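Local coordinates for leucine-rich repeat protein (Bacteroides thetaiotaomicron, PDB 4ECN), which is of unknown function but is probably an extracellular protein that binds other proteins through its leucine-rich repeats, at residues Ser39-Val47 and Val55-Ala63; Val128-Lys136 and Glu242-Lys250. All coordinates share one frame; numbering follows the deposited sequence.

Interaction 1. Residues Ser39-Val47 and Val55-Ala63; sequences SSAQKIKVV and VSQTLLLNA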
ATOM      1  N   SER A  39      -0.655  48.629 -34.611  1.00126.32           N
ATOM      2  CA  SER A  39      -0.664  50.093 -34.553  1.00125.75           C
ATOM      3  C   SER A  39      -1.170  50.713 -35.885  1.00126.59           C
ATOM      4  O   SER A  39      -0.687  51.757 -36.327  1.00127.02           O
ATOM      5  CB  SER A  39       0.711  50.634 -34.174  1.00129.91           C
ATOM      6  OG  SER A  39       1.073  50.195 -32.873  1.00136.33           O
ATOM      7  N   SER A  40      -2.190  50.075 -36.475  1.00120.15           N
ATOM      8  CA  SER A  40      -2.955  50.521 -37.647  1.00119.33           C
ATOM      9  C   SER A  40      -4.429  50.488 -37.285  1.00120.95           C
ATOM     10  O   SER A  40      -5.253  51.126 -37.946  1.00120.76           O
ATOM     11  CB  SER A  40      -2.662  49.665 -38.877  1.00121.85           C
ATOM     12  OG  SER A  40      -3.526  50.010 -39.949  1.00128.74           O
ATOM     13  N   ALA A  41      -4.735  49.728 -36.202  1.00115.22           N
ATOM     14  CA  ALA A  41      -6.051  49.500 -35.613  1.00113.60           C
ATOM     15  C   ALA A  41      -6.576  50.737 -34.888  1.00115.51           C
ATOM     16  O   ALA A  41      -5.829  51.407 -34.167  1.00115.82           O
ATOM     17  CB  ALA A  41      -5.986  48.335 -34.641  1.00113.30           C
ATOM     18  N   GLN A  42      -7.875  51.012 -35.062  1.00109.36           N
ATOM     19  CA  GLN A  42      -8.547  52.152 -34.447  1.00108.50           C
ATOM     20  C   GLN A  42      -9.991  51.768 -33.980  1.00109.12           C
ATOM     21  O   GLN A  42     -10.786  52.653 -33.657  1.00109.67           O
ATOM     22  CB  GLN A  42      -8.560  53.361 -35.409  1.00110.82           C
ATOM     23  CG  GLN A  42      -9.147  53.111 -36.801  1.00122.15           C
ATOM     24  CD  GLN A  42      -9.192  54.377 -37.623  1.00144.76           C
ATOM     25  OE1 GLN A  42      -8.315  55.246 -37.532  1.00141.81           O
ATOM     26  NE2 GLN A  42     -10.219  54.508 -38.450  1.00137.74           N
ATOM     27  N   LYS A  43     -10.289  50.449 -33.885  1.00102.03           N
ATOM     28  CA  LYS A  43     -11.560  49.854 -33.423  1.00 99.79           C
ATOM     29  C   LYS A  43     -11.339  48.460 -32.791  1.00100.07           C
ATOM     30  O   LYS A  43     -10.271  47.865 -32.959  1.00 99.68           O
ATOM     31  CB  LYS A  43     -12.582  49.732 -34.573  1.00101.60           C
ATOM     32  CG  LYS A  43     -13.470  50.945 -34.797  1.00109.91           C
ATOM     33  CD  LYS A  43     -14.438  50.704 -35.958  1.00114.86           C
ATOM     34  CE  LYS A  43     -15.369  51.865 -36.225  1.00115.68           C
ATOM     35  NZ  LYS A  43     -16.302  51.579 -37.346  1.00116.56           N
ATOM     36  N   ILE A  44     -12.344  47.959 -32.050  1.00 93.45           N
ATOM     37  CA  ILE A  44     -12.343  46.637 -31.418  1.00 90.74           C
ATOM     38  C   ILE A  44     -13.800  46.196 -31.200  1.00 92.53           C
ATOM     39  O   ILE A  44     -14.649  47.003 -30.797  1.00 92.68           O
ATOM     40  CB  ILE A  44     -11.511  46.556 -30.098  1.00 93.09           C
ATOM     41  CG1 ILE A  44     -11.287  45.089 -29.667  1.00 91.93           C
ATOM     42  CG2 ILE A  44     -12.107  47.424 -28.957  1.00 94.37           C
ATOM     43  CD1 ILE A  44     -10.334  44.875 -28.544  1.00 94.67           C
ATOM     44  N   LYS A  45     -14.083  44.922 -31.489  1.00 86.36           N
ATOM     45  CA  LYS A  45     -15.399  44.335 -31.269  1.00 84.87           C
ATOM     46  C   LYS A  45     -15.192  43.198 -30.286  1.00 84.17           C
ATOM     47  O   LYS A  45     -14.694  42.129 -30.638  1.00 83.03           O
ATOM     48  CB  LYS A  45     -16.086  43.902 -32.590  1.00 87.63           C
ATOM     49  CG  LYS A  45     -17.544  43.408 -32.426  1.00 99.23           C
ATOM     50  CD  LYS A  45     -18.307  43.276 -33.766  1.00106.12           C
ATOM     51  CE  LYS A  45     -17.849  42.135 -34.651  1.00109.57           C
ATOM     52  NZ  LYS A  45     -18.319  42.287 -36.056  1.00111.50           N
ATOM     53  N   VAL A  46     -15.485  43.471 -29.034  1.00 78.64           N
ATOM     54  CA  VAL A  46     -15.301  42.486 -27.990  1.00 77.34           C
ATOM     55  C   VAL A  46     -16.604  41.667 -27.875  1.00 82.88           C
ATOM     56  O   VAL A  46     -17.690  42.209 -27.627  1.00 83.28           O
ATOM     57  CB  VAL A  46     -14.864  43.139 -26.650  1.00 80.14           C
ATOM     58  CG1 VAL A  46     -14.630  42.087 -25.579  1.00 79.04           C
ATOM     59  CG2 VAL A  46     -13.607  43.987 -26.836  1.00 79.86           C
ATOM     60  N   VAL A  47     -16.471  40.358 -28.100  1.00 79.78           N
ATOM     61  CA  VAL A  47     -17.561  39.391 -28.018  1.00 80.08           C
ATOM     62  C   VAL A  47     -17.636  38.900 -26.555  1.00 86.53           C
ATOM     63  O   VAL A  47     -16.637  38.424 -26.009  1.00 85.59           O
ATOM     64  CB  VAL A  47     -17.359  38.238 -29.046  1.00 82.79           C
ATOM     65  CG1 VAL A  47     -18.433  37.161 -28.908  1.00 82.27           C
ATOM     66  CG2 VAL A  47     -17.323  38.776 -30.470  1.00 82.77           C
ATOM     67  N   VAL A  55     -23.651  38.444 -26.806  1.00108.88           N
ATOM     68  CA  VAL A  55     -23.797  39.736 -27.478  1.00108.07           C
ATOM     69  C   VAL A  55     -22.411  40.469 -27.500  1.00107.76           C
ATOM     70  O   VAL A  55     -21.666  40.479 -26.511  1.00106.05           O
ATOM     71  CB  VAL A  55     -24.941  40.582 -26.828  1.00112.70           C
ATOM     72  CG1 VAL A  55     -24.712  40.849 -25.339  1.00112.50           C
ATOM     73  CG2 VAL A  55     -25.218  41.872 -27.598  1.00113.19           C
ATOM     74  N   SER A  56     -22.082  41.027 -28.685  1.00102.16           N
ATOM     75  CA  SER A  56     -20.850  41.759 -28.996  1.00100.93           C
ATOM     76  C   SER A  56     -21.116  43.256 -29.156  1.00101.41           C
ATOM     77  O   SER A  56     -22.239  43.648 -29.463  1.00101.62           O
ATOM     78  CB  SER A  56     -20.218  41.211 -30.276  1.00105.05           C
ATOM     79  OG  SER A  56     -21.060  41.347 -31.411  1.00114.18           O
ATOM     80  N   GLN A  57     -20.084  44.089 -28.971  1.00 94.53           N
ATOM     81  CA  GLN A  57     -20.223  45.534 -29.101  1.00 93.62           C
ATOM     82  C   GLN A  57     -18.955  46.132 -29.689  1.00 94.04           C
ATOM     83  O   GLN A  57     -17.860  45.752 -29.285  1.00 93.41           O
ATOM     84  CB  GLN A  57     -20.544  46.166 -27.727  1.00 95.23           C
ATOM     85  CG  GLN A  57     -20.754  47.689 -27.743  1.00103.93           C
ATOM     86  CD  GLN A  57     -22.054  48.122 -28.361  1.00115.45           C
ATOM     87  OE1 GLN A  57     -23.119  48.015 -27.745  1.00108.24           O
ATOM     88  NE2 GLN A  57     -21.986  48.675 -29.571  1.00105.63           N
ATOM     89  N   THR A  58     -19.102  47.084 -30.620  1.00 88.68           N
ATOM     90  CA  THR A  58     -17.965  47.750 -31.252  1.00 87.65           C
ATOM     91  C   THR A  58     -17.650  49.061 -30.501  1.00 91.39           C
ATOM     92  O   THR A  58     -18.557  49.833 -30.166  1.00 91.05           O
ATOM     93  CB  THR A  58     -18.227  47.996 -32.754  1.00 88.71           C
ATOM     94  OG1 THR A  58     -18.696  46.789 -33.366  1.00 84.76           O
ATOM     95  CG2 THR A  58     -16.982  48.508 -33.497  1.00 84.25           C
ATOM     96  N   LEU A  59     -16.344  49.281 -30.238  1.00 87.34           N
ATOM     97  CA  LEU A  59     -15.760  50.455 -29.579  1.00 87.12           C
ATOM     98  C   LEU A  59     -14.562  50.960 -30.370  1.00 90.98           C
ATOM     99  O   LEU A  59     -13.970  50.199 -31.132  1.00 89.90           O
ATOM    100  CB  LEU A  59     -15.330  50.132 -28.125  1.00 86.31           C
ATOM    101  CG  LEU A  59     -16.436  49.843 -27.113  1.00 90.09           C
ATOM    102  CD1 LEU A  59     -15.914  49.029 -25.962  1.00 89.31           C
ATOM    103  CD2 LEU A  59     -17.119  51.113 -26.638  1.00 92.52           C
ATOM    104  N   LEU A  60     -14.191  52.229 -30.177  1.00 88.97           N
ATOM    105  CA  LEU A  60     -13.037  52.827 -30.848  1.00 89.39           C
ATOM    106  C   LEU A  60     -11.781  52.727 -29.969  1.00 93.40           C
ATOM    107  O   LEU A  60     -11.872  52.688 -28.737  1.00 92.63           O
ATOM    108  CB  LEU A  60     -13.307  54.308 -31.213  1.00 90.61           C
ATOM    109  CG  LEU A  60     -14.432  54.624 -32.207  1.00 95.37           C
ATOM    110  CD1 LEU A  60     -15.033  55.988 -31.933  1.00 96.49           C
ATOM    111  CD2 LEU A  60     -13.955  54.520 -33.645  1.00 97.43           C
ATOM    112  N   LEU A  61     -10.616  52.697 -30.622  1.00 90.45           N
ATOM    113  CA  LEU A  61      -9.297  52.669 -30.000  1.00 90.40           C
ATOM    114  C   LEU A  61      -8.700  54.073 -29.941  1.00 96.28           C
ATOM    115  O   LEU A  61      -8.683  54.790 -30.947  1.00 96.30           O
ATOM    116  CB  LEU A  61      -8.356  51.729 -30.784  1.00 89.81           C
ATOM    117  CG  LEU A  61      -8.140  50.294 -30.292  1.00 93.55           C
ATOM    118  CD1 LEU A  61      -9.432  49.563 -30.107  1.00 93.07           C
ATOM    119  CD2 LEU A  61      -7.263  49.515 -31.259  1.00 95.67           C
ATOM    120  N   ASN A  62      -8.218  54.463 -28.763  1.00 94.32           N
ATOM    121  CA  ASN A  62      -7.536  55.734 -28.530  1.00 96.24           C
ATOM    122  C   ASN A  62      -6.048  55.426 -28.372  1.00102.95           C
ATOM    123  O   ASN A  62      -5.696  54.543 -27.579  1.00101.68           O
ATOM    124  CB  ASN A  62      -8.118  56.474 -27.305  1.00 96.40           C
ATOM    125  CG  ASN A  62      -9.605  56.753 -27.369  1.00112.60           C
ATOM    126  OD1 ASN A  62     -10.061  57.729 -27.980  1.00100.72           O
ATOM    127  ND2 ASN A  62     -10.390  55.926 -26.689  1.00104.83           N
ATOM    128  N   ALA A  63      -5.175  56.095 -29.146  1.00102.24           N
ATOM    129  CA  ALA A  63      -3.744  55.801 -29.068  1.00102.71           C
ATOM    130  C   ALA A  63      -3.010  56.743 -28.095  1.00108.64           C
ATOM    131  O   ALA A  63      -3.234  57.958 -28.093  1.00108.87           O
ATOM    132  CB  ALA A  63      -3.110  55.879 -30.446  1.00103.72           C
TER
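Backbone hydrogen bonds join Q42-V46 to Q57-L61 in antiparallel register. In the I44-L59 hydrogen-bonded pair each amide N lies 2.9 Å from the other residue's carbonyl O, and the bond from L59 N is the straighter (169°). The V46-Q57 pair repeats the pattern with two weak bonds. L61 N reaches Q42 O at 3.0 Å from above the carbonyl plane.

Apolar contacts gather round L61, whose CB and CG lie over the Q42-K43 backbone: L61 CD2 meets A41 CB at 3.8 Å. With I44 CG1 anti to the backbone N (chi1 -167°), CG2 is the branch that meets L61 CD1, at 3.6 Å, the two side chains crossing at about a right angle. The I44 side chain also packs on Y90 and L92.

On the other face, K43 CG lies 3.8 Å from L60 CD2, the two side chains running side by side. The extended chain of K43 ends in a salt bridge with D97. K45 bends at chi3, its CD 3.6 Å from T58 OG1, and V47 CG2 rests on S56 CB at 3.8 Å.

Opposite Y93 of strand 83-93 the chain makes a classic beta bulge, Q42 and K43 sharing that one partner; the 43-49/54-63 pair itself is an antiparallel beta hairpin in a DUF4458 domain of the transthyretin clan.

Interaction 2. Residues Val128-Lys136 and Glu242-Lys250; sequences VPHGTVTFK and ESFTVIDNK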
ATOM      1  N   VAL A 128       0.300  33.468 -30.815  1.00 64.83           N
ATOM      2  CA  VAL A 128      -0.216  32.373 -31.619  1.00 63.70           C
ATOM      3  C   VAL A 128      -1.315  32.906 -32.538  1.00 67.47           C
ATOM      4  O   VAL A 128      -2.341  33.379 -32.045  1.00 66.98           O
ATOM      5  CB  VAL A 128      -0.726  31.182 -30.762  1.00 67.12           C
ATOM      6  CG1 VAL A 128      -1.002  29.961 -31.637  1.00 66.69           C
ATOM      7  CG2 VAL A 128       0.252  30.824 -29.633  1.00 66.53           C
ATOM      8  N   PRO A 129      -1.130  32.831 -33.874  1.00 63.81           N
ATOM      9  CA  PRO A 129      -2.173  33.312 -34.780  1.00 63.56           C
ATOM     10  C   PRO A 129      -3.423  32.428 -34.721  1.00 66.66           C
ATOM     11  O   PRO A 129      -3.334  31.196 -34.680  1.00 65.67           O
ATOM     12  CB  PRO A 129      -1.499  33.259 -36.144  1.00 65.88           C
ATOM     13  CG  PRO A 129      -0.464  32.228 -36.016  1.00 70.03           C
ATOM     14  CD  PRO A 129       0.033  32.313 -34.621  1.00 65.33           C
ATOM     15  N   HIS A 130      -4.590  33.087 -34.648  1.00 62.84           N
ATOM     16  CA  HIS A 130      -5.900  32.461 -34.572  1.00 61.39           C
ATOM     17  C   HIS A 130      -6.776  32.899 -35.709  1.00 65.67           C
ATOM     18  O   HIS A 130      -6.587  33.981 -36.269  1.00 67.17           O
ATOM     19  CB  HIS A 130      -6.581  32.823 -33.244  1.00 61.59           C
ATOM     20  CG  HIS A 130      -6.053  32.088 -32.053  1.00 64.21           C
ATOM     21  ND1 HIS A 130      -4.775  32.318 -31.569  1.00 65.80           N
ATOM     22  CD2 HIS A 130      -6.669  31.192 -31.247  1.00 65.26           C
ATOM     23  CE1 HIS A 130      -4.640  31.527 -30.513  1.00 64.47           C
ATOM     24  NE2 HIS A 130      -5.757  30.835 -30.273  1.00 64.48           N
ATOM     25  N   GLY A 131      -7.736  32.048 -36.029  1.00 60.64           N
ATOM     26  CA  GLY A 131      -8.801  32.277 -36.994  1.00 60.23           C
ATOM     27  C   GLY A 131     -10.105  31.987 -36.274  1.00 63.03           C
ATOM     28  O   GLY A 131     -10.078  31.714 -35.066  1.00 62.12           O
ATOM     29  N   THR A 132     -11.258  32.049 -36.979  1.00 59.26           N
ATOM     30  CA  THR A 132     -12.555  31.764 -36.340  1.00 58.85           C
ATOM     31  C   THR A 132     -13.287  30.649 -37.126  1.00 63.28           C
ATOM     32  O   THR A 132     -12.963  30.401 -38.285  1.00 63.55           O
ATOM     33  CB  THR A 132     -13.415  33.022 -36.160  1.00 63.67           C
ATOM     34  OG1 THR A 132     -13.556  33.699 -37.404  1.00 65.83           O
ATOM     35  CG2 THR A 132     -12.836  33.974 -35.109  1.00 59.38           C
ATOM     36  N   VAL A 133     -14.218  29.930 -36.461  1.00 59.69           N
ATOM     37  CA  VAL A 133     -14.908  28.769 -37.040  1.00 59.60           C
ATOM     38  C   VAL A 133     -16.378  28.716 -36.630  1.00 64.67           C
ATOM     39  O   VAL A 133     -16.731  29.088 -35.512  1.00 65.24           O
ATOM     40  CB  VAL A 133     -14.183  27.450 -36.599  1.00 62.30           C
ATOM     41  CG1 VAL A 133     -15.087  26.224 -36.675  1.00 61.43           C
ATOM     42  CG2 VAL A 133     -12.924  27.216 -37.422  1.00 62.42           C
ATOM     43  N   THR A 134     -17.213  28.188 -37.539  1.00 60.44           N
ATOM     44  CA  THR A 134     -18.624  27.877 -37.329  1.00 60.19           C
ATOM     45  C   THR A 134     -18.820  26.430 -37.714  1.00 63.55           C
ATOM     46  O   THR A 134     -18.163  25.943 -38.640  1.00 62.15           O
ATOM     47  CB  THR A 134     -19.571  28.810 -38.087  1.00 67.44           C
ATOM     48  OG1 THR A 134     -19.245  28.766 -39.481  1.00 75.28           O
ATOM     49  CG2 THR A 134     -19.551  30.228 -37.556  1.00 60.69           C
ATOM     50  N   PHE A 135     -19.719  25.740 -37.017  1.00 59.98           N
ATOM     51  CA  PHE A 135     -19.975  24.327 -37.270  1.00 58.84           C
ATOM     52  C   PHE A 135     -21.305  24.121 -37.976  1.00 63.27           C
ATOM     53  O   PHE A 135     -22.207  24.964 -37.898  1.00 64.34           O
ATOM     54  CB  PHE A 135     -19.941  23.542 -35.947  1.00 59.38           C
ATOM     55  CG  PHE A 135     -18.582  23.641 -35.299  1.00 59.27           C
ATOM     56  CD1 PHE A 135     -17.563  22.762 -35.649  1.00 61.37           C
ATOM     57  CD2 PHE A 135     -18.287  24.676 -34.420  1.00 59.40           C
ATOM     58  CE1 PHE A 135     -16.292  22.893 -35.099  1.00 60.67           C
ATOM     59  CE2 PHE A 135     -17.013  24.798 -33.866  1.00 60.59           C
ATOM     60  CZ  PHE A 135     -16.035  23.901 -34.198  1.00 58.08           C
ATOM     61  N   LYS A 136     -21.390  23.001 -38.694  1.00 58.35           N
ATOM     62  CA  LYS A 136     -22.551  22.542 -39.425  1.00 58.65           C
ATOM     63  C   LYS A 136     -22.753  21.087 -39.069  1.00 65.00           C
ATOM     64  O   LYS A 136     -21.938  20.218 -39.437  1.00 63.88           O
ATOM     65  CB  LYS A 136     -22.362  22.770 -40.926  1.00 61.02           C
ATOM     66  CG  LYS A 136     -23.483  22.275 -41.829  1.00 72.03           C
ATOM     67  CD  LYS A 136     -22.940  22.166 -43.258  1.00 82.38           C
ATOM     68  CE  LYS A 136     -23.924  21.705 -44.302  1.00 90.96           C
ATOM     69  NZ  LYS A 136     -24.931  22.752 -44.600  1.00101.52           N
ATOM     70  N   GLU A 242     -15.179  15.485 -41.051  1.00 61.55           N
ATOM     71  CA  GLU A 242     -14.412  15.883 -42.229  1.00 61.00           C
ATOM     72  C   GLU A 242     -13.469  17.033 -41.865  1.00 63.67           C
ATOM     73  O   GLU A 242     -13.862  17.959 -41.156  1.00 63.43           O
ATOM     74  CB  GLU A 242     -15.350  16.256 -43.378  1.00 62.64           C
ATOM     75  CG  GLU A 242     -16.016  15.047 -44.005  1.00 69.15           C
ATOM     76  CD  GLU A 242     -15.062  14.160 -44.778  1.00 98.17           C
ATOM     77  OE1 GLU A 242     -14.537  14.611 -45.824  1.00 92.88           O
ATOM     78  OE2 GLU A 242     -14.836  13.012 -44.330  1.00103.58           O
ATOM     79  N   SER A 243     -12.204  16.913 -42.302  1.00 58.92           N
ATOM     80  CA  SER A 243     -11.103  17.836 -42.025  1.00 57.18           C
ATOM     81  C   SER A 243     -11.407  19.245 -42.496  1.00 59.56           C
ATOM     82  O   SER A 243     -11.906  19.439 -43.599  1.00 61.39           O
ATOM     83  CB  SER A 243      -9.824  17.351 -42.692  1.00 59.93           C
ATOM     84  OG  SER A 243      -9.806  15.934 -42.756  1.00 70.92           O
ATOM     85  N   PHE A 244     -11.154  20.213 -41.631  1.00 52.99           N
ATOM     86  CA  PHE A 244     -11.333  21.614 -41.937  1.00 52.36           C
ATOM     87  C   PHE A 244     -10.046  22.331 -41.601  1.00 59.35           C
ATOM     88  O   PHE A 244      -9.245  21.819 -40.814  1.00 58.87           O
ATOM     89  CB  PHE A 244     -12.541  22.205 -41.211  1.00 52.92           C
ATOM     90  CG  PHE A 244     -12.502  22.206 -39.702  1.00 52.87           C
ATOM     91  CD1 PHE A 244     -12.972  21.116 -38.976  1.00 54.17           C
ATOM     92  CD2 PHE A 244     -12.087  23.335 -39.001  1.00 53.94           C
ATOM     93  CE1 PHE A 244     -12.990  21.141 -37.584  1.00 54.02           C
ATOM     94  CE2 PHE A 244     -12.111  23.360 -37.602  1.00 55.13           C
ATOM     95  CZ  PHE A 244     -12.581  22.272 -36.906  1.00 52.50           C
ATOM     96  N   THR A 245      -9.818  23.490 -42.215  1.00 57.92           N
ATOM     97  CA  THR A 245      -8.577  24.213 -41.982  1.00 58.17           C
ATOM     98  C   THR A 245      -8.911  25.639 -41.519  1.00 64.18           C
ATOM     99  O   THR A 245      -9.806  26.271 -42.080  1.00 64.03           O
ATOM    100  CB  THR A 245      -7.728  24.173 -43.270  1.00 61.10           C
ATOM    101  OG1 THR A 245      -7.636  22.817 -43.743  1.00 56.31           O
ATOM    102  CG2 THR A 245      -6.339  24.774 -43.093  1.00 56.99           C
ATOM    103  N   VAL A 246      -8.192  26.126 -40.483  1.00 61.19           N
ATOM    104  CA  VAL A 246      -8.332  27.476 -39.929  1.00 61.12           C
ATOM    105  C   VAL A 246      -7.191  28.340 -40.471  1.00 67.46           C
ATOM    106  O   VAL A 246      -6.024  27.934 -40.416  1.00 67.13           O
ATOM    107  CB  VAL A 246      -8.363  27.469 -38.380  1.00 64.06           C
ATOM    108  CG1 VAL A 246      -8.422  28.877 -37.816  1.00 63.47           C
ATOM    109  CG2 VAL A 246      -9.520  26.634 -37.849  1.00 63.84           C
ATOM    110  N   ILE A 247      -7.539  29.525 -41.002  1.00 66.11           N
ATOM    111  CA  ILE A 247      -6.582  30.480 -41.568  1.00 67.02           C
ATOM    112  C   ILE A 247      -6.489  31.675 -40.645  1.00 72.20           C
ATOM    113  O   ILE A 247      -7.520  32.114 -40.143  1.00 72.00           O
ATOM    114  CB  ILE A 247      -6.987  30.902 -43.022  1.00 70.57           C
ATOM    115  CG1 ILE A 247      -7.354  29.703 -43.950  1.00 70.43           C
ATOM    116  CG2 ILE A 247      -5.970  31.850 -43.666  1.00 71.73           C
ATOM    117  CD1 ILE A 247      -6.303  28.608 -44.148  1.00 78.50           C
ATOM    118  N   ASP A 248      -5.272  32.220 -40.461  1.00 70.48           N
ATOM    119  CA  ASP A 248      -4.984  33.384 -39.615  1.00 72.31           C
ATOM    120  C   ASP A 248      -5.859  34.600 -39.978  1.00 80.54           C
ATOM    121  O   ASP A 248      -5.944  34.993 -41.151  1.00 82.11           O
ATOM    122  CB  ASP A 248      -3.492  33.781 -39.722  1.00 75.17           C
ATOM    123  CG  ASP A 248      -3.024  34.933 -38.826  1.00 89.47           C
ATOM    124  OD1 ASP A 248      -3.672  35.182 -37.775  1.00 91.39           O
ATOM    125  OD2 ASP A 248      -1.955  35.515 -39.117  1.00 94.95           O
ATOM    126  N   ASN A 249      -6.528  35.166 -38.938  1.00 77.70           N
ATOM    127  CA  ASN A 249      -7.409  36.356 -38.918  1.00 77.79           C
ATOM    128  C   ASN A 249      -8.575  36.243 -39.958  1.00 78.44           C
ATOM    129  O   ASN A 249      -9.215  37.252 -40.275  1.00 78.85           O
ATOM    130  CB  ASN A 249      -6.588  37.652 -39.140  1.00 82.83           C
ATOM    131  CG  ASN A 249      -5.490  37.897 -38.089  1.00118.82           C
ATOM    132  OD1 ASN A 249      -5.506  37.370 -36.953  1.00112.57           O
ATOM    133  ND2 ASN A 249      -4.502  38.716 -38.442  1.00113.04           N
ATOM    134  N   LYS A 250      -8.906  34.994 -40.376  1.00 71.97           N
ATOM    135  CA  LYS A 250      -9.983  34.644 -41.308  1.00 71.41           C
ATOM    136  C   LYS A 250     -10.944  33.609 -40.686  1.00 74.13           C
ATOM    137  O   LYS A 250     -10.524  32.799 -39.858  1.00 73.26           O
ATOM    138  CB  LYS A 250      -9.416  34.096 -42.642  1.00 73.83           C
ATOM    139  CG  LYS A 250      -8.525  35.062 -43.434  1.00 84.28           C
ATOM    140  CD  LYS A 250      -9.280  36.265 -44.004  1.00 94.75           C
ATOM    141  CE  LYS A 250      -8.367  37.244 -44.699  1.00104.87           C
ATOM    142  NZ  LYS A 250      -9.129  38.329 -45.379  1.00114.19           N
TER
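D248 lies against P129 where E242-K250 turns back to meet V128-K136. Its CB makes only a loose approach to P129 CB, and with CG anti to the backbone N (chi1 -176°) the carboxylate is carried up to the CB corner of the proline ring: D248 CG lies 3.5 Å and OD1 3.3 Å from P129 CB, with OD2 a little farther off. OD1 also comes near H130 O, but both are acceptors and no bond forms. Replacing D248 by an alanine would take away the carboxylate and is likely to leave this flank of P129 without its cover.

D248 is the second residue of a type II turn, I247 to K250, whose backbone does the bonding. N249 N donates to H130 O at 2.9 Å (167°), and T132 N donates to K250 O at 3.1 Å, from above the carbonyl plane. N249 OD1 accepts a hydrogen bond from A102 N.

The turn carries the chain from strand 244-246, which pairs with 214-227, to strand 251-259, which runs parallel to 130-139. Strands 130-136 and 244-246, 7.8 Å apart at their axes, pack face to face, consistent with the two layers of a transthyretin-like beta sandwich. Between them V246 straddles the backbone and a side chain: CG1 lies over G131 CA, while CG2 meets V133 CG2 at 3.5 Å. The same V133 CG2 is 3.9 Å from F244 CE2. Farther along, F135 CE1 and F244 CZ approach obliquely at 4.2 Å, with V160, V162, V218 and V257 among the residues around the two rings.

In the fold
Interactions 1 and 2 come in series along the chain, one in each of two successive DUF4458 domains ahead of the leucine-rich repeats. Their centres lie 21 Å apart and their nearest atoms about 8 Å, without touching, and each belongs to its own sheet system. Interaction 1 pairs two neighbouring strands of one hairpin, whereas 105 residues lie between the segments of interaction 2, which therefore brings the first strand of its sheet, 130-139, against the late strand 244-246. Strand 99-104 of the first domain links their surroundings: A41 packs on L100, and N249 is hydrogen-bonded to A102. The N249-A102 bond thus joins the two domains directly.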